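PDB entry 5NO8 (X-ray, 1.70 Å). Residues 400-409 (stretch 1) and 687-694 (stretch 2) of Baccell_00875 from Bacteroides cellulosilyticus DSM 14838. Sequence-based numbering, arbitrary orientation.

Stretch 1 (400-409) VLLVKQYLLT
Stretch 2, residues 687-694: YLLVNRGL

Packing of the helix 400-409 against the C-terminal segment 687-694 of the same chain, at least 280 residues apart in sequence wherever they touch. Stretch 1 is helical throughout (phi/psi about -60 to -70/-35 to -50 from Val400 to Tyr406, -63/-27 at Leu407, then -84/-43 at Leu408 and -103/-23 at Thr409), continuing a helix that begins earlier. Stretch 2 enters as a helix, remains helix to Arg692, whose phi/psi has already shifted to -130/1, and then turns at Gly693, whose positive phi (66/20) is a conformation that favours glycine. The two helix axes run in broadly the same direction, 35° apart, and approach to 11.0 Å, a spacing filled by side chains. The backbones come nearest beyond the second helix, with Lys404 CA 6.3 Å from Leu694 CA. The contact buries 387 Å², both sides summed.

Leu688 is the knob of the interface. Its CA-to-CB bond points toward stretch 1, and with chi1 -65° (m) and chi2 172° (t) its side chain sits among Leu401, Lys404, Gln405 and Leu408, successive turns of one helical face. Leu688 CD1 lies 3.9 Å from Leu401 CD1 and 3.9 Å from Lys404 CB, while Leu688 CD2 lies 4.0 Å from Leu408 CD1. Leu401 leaves its backbone sideways, but its t,p rotamer (175°, 56°) brings the end of the chain nearer to the knob. Gln405 starts out pointing away; chi1 -171° and chi2 70° bring its end back, leaving Gln405 OE1 4.4 Å from Leu688 CD1, a loose approach that helps to wall the pocket round the knob.

Lys404 combines apolar and polar contact. From an m chi1 (-70°) the chain is extended, with chi2 to chi4 all t (-171°, -176°, -167°), so its methylenes pass alongside Leu694, Lys404 CD 4.1 Å from Leu694 CB, and the ammonium reaches the backbone. There Lys404 NZ donates a short hydrogen bond to Leu694 O, 2.5 Å, joining a buried charged group to a carbonyl oxygen; Lys404 NZ also passes 4.0 Å from Leu689 CB.

Leu694, also m,t (-70°, 176°), points toward stretch 1 and spreads its methyls between two leucines: Leu694 CD1 is 3.6 Å from Leu408 CG, and Leu694 CD2 is 4.5 Å from Leu407 CD1. Leu407 (-66°, 173°) and Leu408 (-70°, 166°) are m,t as well. Leu408 thus touches both Leu688 and Leu694, and Leu408 CD2 packs 3.6 Å from Arg692 CD, so the arginine contributes aliphatic surface at the exposed margin. Arg692 has chi1 -71° (m), with chi2 and chi3 both -171° (t), before chi4 turns to -80°; its guanidinium lies oblique to Leu408 CD1, and NE is hydrogen-bonded elsewhere in the structure.

Within stretch 2, Arg692 N to Leu688 O (3.0 Å) and Gly693 N to Leu689 O (2.8 Å) carry the helical bonding to its end, and a weak bond from Leu694 N to Leu688 O (3.4 Å) spans the turn. Asn691 ND2 donates to Tyr687 O (3.1 Å). In stretch 1, Thr409, chi1 67° (p), folds OG1 back to donate to Gln405 O (2.8 Å), the same carbonyl that Thr409 N bonds at 2.9 Å.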

# COMPACT_ATOMS: atom_id res chain seq x y z
N VAL A 400 2.85 -10.55 -20.09
CA VAL A 400 1.87 -9.57 -20.48
C VAL A 400 2.58 -8.21 -20.70
O VAL A 400 2.29 -7.49 -21.66
CB VAL A 400 0.72 -9.47 -19.46
CG1 VAL A 400 -0.27 -8.40 -19.84
CG2 VAL A 400 0.01 -10.83 -19.35
N LEU A 401 3.54 -7.90 -19.82
CA LEU A 401 4.30 -6.67 -20.01
C LEU A 401 5.06 -6.70 -21.35
O LEU A 401 5.02 -5.70 -22.11
CB LEU A 401 5.33 -6.48 -18.90
CG LEU A 401 6.26 -5.28 -19.09
CD1 LEU A 401 5.47 -3.99 -19.25
CD2 LEU A 401 7.23 -5.19 -17.92
N LEU A 402 5.79 -7.79 -21.61
CA LEU A 402 6.57 -7.85 -22.86
C LEU A 402 5.70 -7.74 -24.11
O LEU A 402 6.12 -7.10 -25.08
CB LEU A 402 7.49 -9.04 -22.93
CG LEU A 402 8.89 -8.83 -22.36
CD1 LEU A 402 8.92 -8.31 -20.92
CD2 LEU A 402 9.71 -10.10 -22.49
N VAL A 403 4.48 -8.29 -24.08
CA VAL A 403 3.53 -8.07 -25.19
C VAL A 403 3.19 -6.59 -25.36
O VAL A 403 3.21 -6.07 -26.47
CB VAL A 403 2.19 -8.82 -25.03
CG1 VAL A 403 1.25 -8.46 -26.17
CG2 VAL A 403 2.42 -10.30 -24.98
N LYS A 404 2.84 -5.91 -24.27
CA LYS A 404 2.42 -4.52 -24.38
C LYS A 404 3.59 -3.69 -24.93
O LYS A 404 3.39 -2.85 -25.80
CB LYS A 404 1.90 -3.96 -23.06
CG LYS A 404 0.57 -4.59 -22.67
CD LYS A 404 -0.06 -3.90 -21.49
CE LYS A 404 -1.34 -4.62 -21.10
NZ LYS A 404 -2.12 -3.78 -20.15
N GLN A 405 4.79 -3.97 -24.46
CA GLN A 405 5.98 -3.25 -24.93
C GLN A 405 6.28 -3.61 -26.42
O GLN A 405 6.66 -2.76 -27.21
CB GLN A 405 7.20 -3.52 -24.07
CG GLN A 405 8.40 -2.64 -24.39
CD GLN A 405 8.27 -1.16 -24.01
OE1 GLN A 405 7.21 -0.65 -23.66
NE2 GLN A 405 9.38 -0.45 -24.14
N TYR A 406 6.06 -4.86 -26.79
CA TYR A 406 6.14 -5.24 -28.20
C TYR A 406 5.16 -4.45 -29.05
O TYR A 406 5.52 -3.97 -30.15
CB TYR A 406 5.92 -6.76 -28.37
CG TYR A 406 5.89 -7.07 -29.84
CD1 TYR A 406 7.08 -7.22 -30.55
CD2 TYR A 406 4.69 -7.10 -30.53
CE1 TYR A 406 7.06 -7.43 -31.93
CE2 TYR A 406 4.66 -7.32 -31.90
CZ TYR A 406 5.85 -7.49 -32.59
OH TYR A 406 5.83 -7.69 -33.96
N LEU A 407 3.93 -4.28 -28.59
CA LEU A 407 2.93 -3.58 -29.39
C LEU A 407 3.33 -2.12 -29.65
O LEU A 407 2.94 -1.54 -30.68
CB LEU A 407 1.54 -3.68 -28.76
CG LEU A 407 0.95 -5.09 -28.71
CD1 LEU A 407 -0.34 -5.06 -27.91
CD2 LEU A 407 0.72 -5.62 -30.12
N LEU A 408 4.13 -1.54 -28.74
CA LEU A 408 4.62 -0.18 -28.88
C LEU A 408 5.86 -0.09 -29.74
O LEU A 408 5.97 0.82 -30.58
CB LEU A 408 4.89 0.42 -27.49
CG LEU A 408 3.63 0.69 -26.69
CD1 LEU A 408 3.99 0.94 -25.24
CD2 LEU A 408 2.89 1.91 -27.24
N THR A 409 6.78 -1.01 -29.52
CA THR A 409 8.13 -0.92 -30.06
C THR A 409 8.40 -1.80 -31.26
O THR A 409 9.36 -1.53 -31.99
CB THR A 409 9.18 -1.31 -29.00
OG1 THR A 409 9.05 -2.70 -28.68
CG2 THR A 409 9.04 -0.45 -27.78
N TYR A 687 0.53 0.38 -15.76
CA TYR A 687 1.04 1.67 -16.19
C TYR A 687 0.69 1.89 -17.68
O TYR A 687 0.21 2.95 -18.05
CB TYR A 687 2.55 1.76 -16.00
CG TYR A 687 3.10 3.08 -16.39
CD1 TYR A 687 3.41 3.36 -17.71
CD2 TYR A 687 3.26 4.10 -15.44
CE1 TYR A 687 3.90 4.61 -18.08
CE2 TYR A 687 3.72 5.33 -15.81
CZ TYR A 687 4.04 5.58 -17.13
OH TYR A 687 4.49 6.85 -17.47
N LEU A 688 0.91 0.86 -18.47
CA LEU A 688 0.64 0.93 -19.92
C LEU A 688 -0.84 0.89 -20.26
O LEU A 688 -1.24 1.51 -21.24
CB LEU A 688 1.41 -0.14 -20.67
CG LEU A 688 2.93 0.05 -20.59
CD1 LEU A 688 3.66 -1.11 -21.16
CD2 LEU A 688 3.38 1.34 -21.28
N LEU A 689 -1.65 0.24 -19.43
CA LEU A 689 -3.10 0.37 -19.56
C LEU A 689 -3.57 1.80 -19.35
O LEU A 689 -4.25 2.40 -20.19
CB LEU A 689 -3.82 -0.56 -18.56
CG LEU A 689 -5.35 -0.43 -18.60
CD1 LEU A 689 -5.86 -1.07 -19.90
CD2 LEU A 689 -5.95 -1.10 -17.40
N VAL A 690 -3.17 2.38 -18.21
CA VAL A 690 -3.62 3.68 -17.82
C VAL A 690 -3.17 4.76 -18.79
O VAL A 690 -3.95 5.66 -19.10
CB VAL A 690 -3.12 4.03 -16.40
CG1 VAL A 690 -3.25 5.51 -16.08
CG2 VAL A 690 -3.87 3.18 -15.39
N ASN A 691 -1.92 4.67 -19.25
CA ASN A 691 -1.33 5.74 -20.05
C ASN A 691 -1.52 5.58 -21.55
O ASN A 691 -1.48 6.57 -22.26
CB ASN A 691 0.13 5.93 -19.70
CG ASN A 691 0.27 6.66 -18.39
OD1 ASN A 691 -0.08 7.85 -18.32
ND2 ASN A 691 0.66 5.95 -17.33
N ARG A 692 -1.69 4.34 -22.01
CA ARG A 692 -1.77 4.07 -23.45
C ARG A 692 -2.94 3.21 -23.87
O ARG A 692 -3.07 2.94 -25.06
CB ARG A 692 -0.47 3.44 -23.90
CG ARG A 692 0.64 4.46 -23.89
CD ARG A 692 1.89 3.97 -24.52
NE ARG A 692 2.93 4.94 -24.26
CZ ARG A 692 3.11 6.08 -24.93
NH1 ARG A 692 2.37 6.41 -25.97
NH2 ARG A 692 4.08 6.88 -24.56
N GLY A 693 -3.79 2.81 -22.93
CA GLY A 693 -4.95 1.96 -23.25
C GLY A 693 -4.61 0.57 -23.74
O GLY A 693 -5.43 -0.06 -24.39
N LEU A 694 -3.41 0.08 -23.45
CA LEU A 694 -3.00 -1.25 -23.92
C LEU A 694 -3.31 -2.34 -22.91
O LEU A 694 -3.15 -2.09 -21.70
CB LEU A 694 -1.51 -1.25 -24.23
CG LEU A 694 -1.12 -0.43 -25.46
CD1 LEU A 694 0.39 -0.47 -25.57
CD2 LEU A 694 -1.78 -1.00 -26.72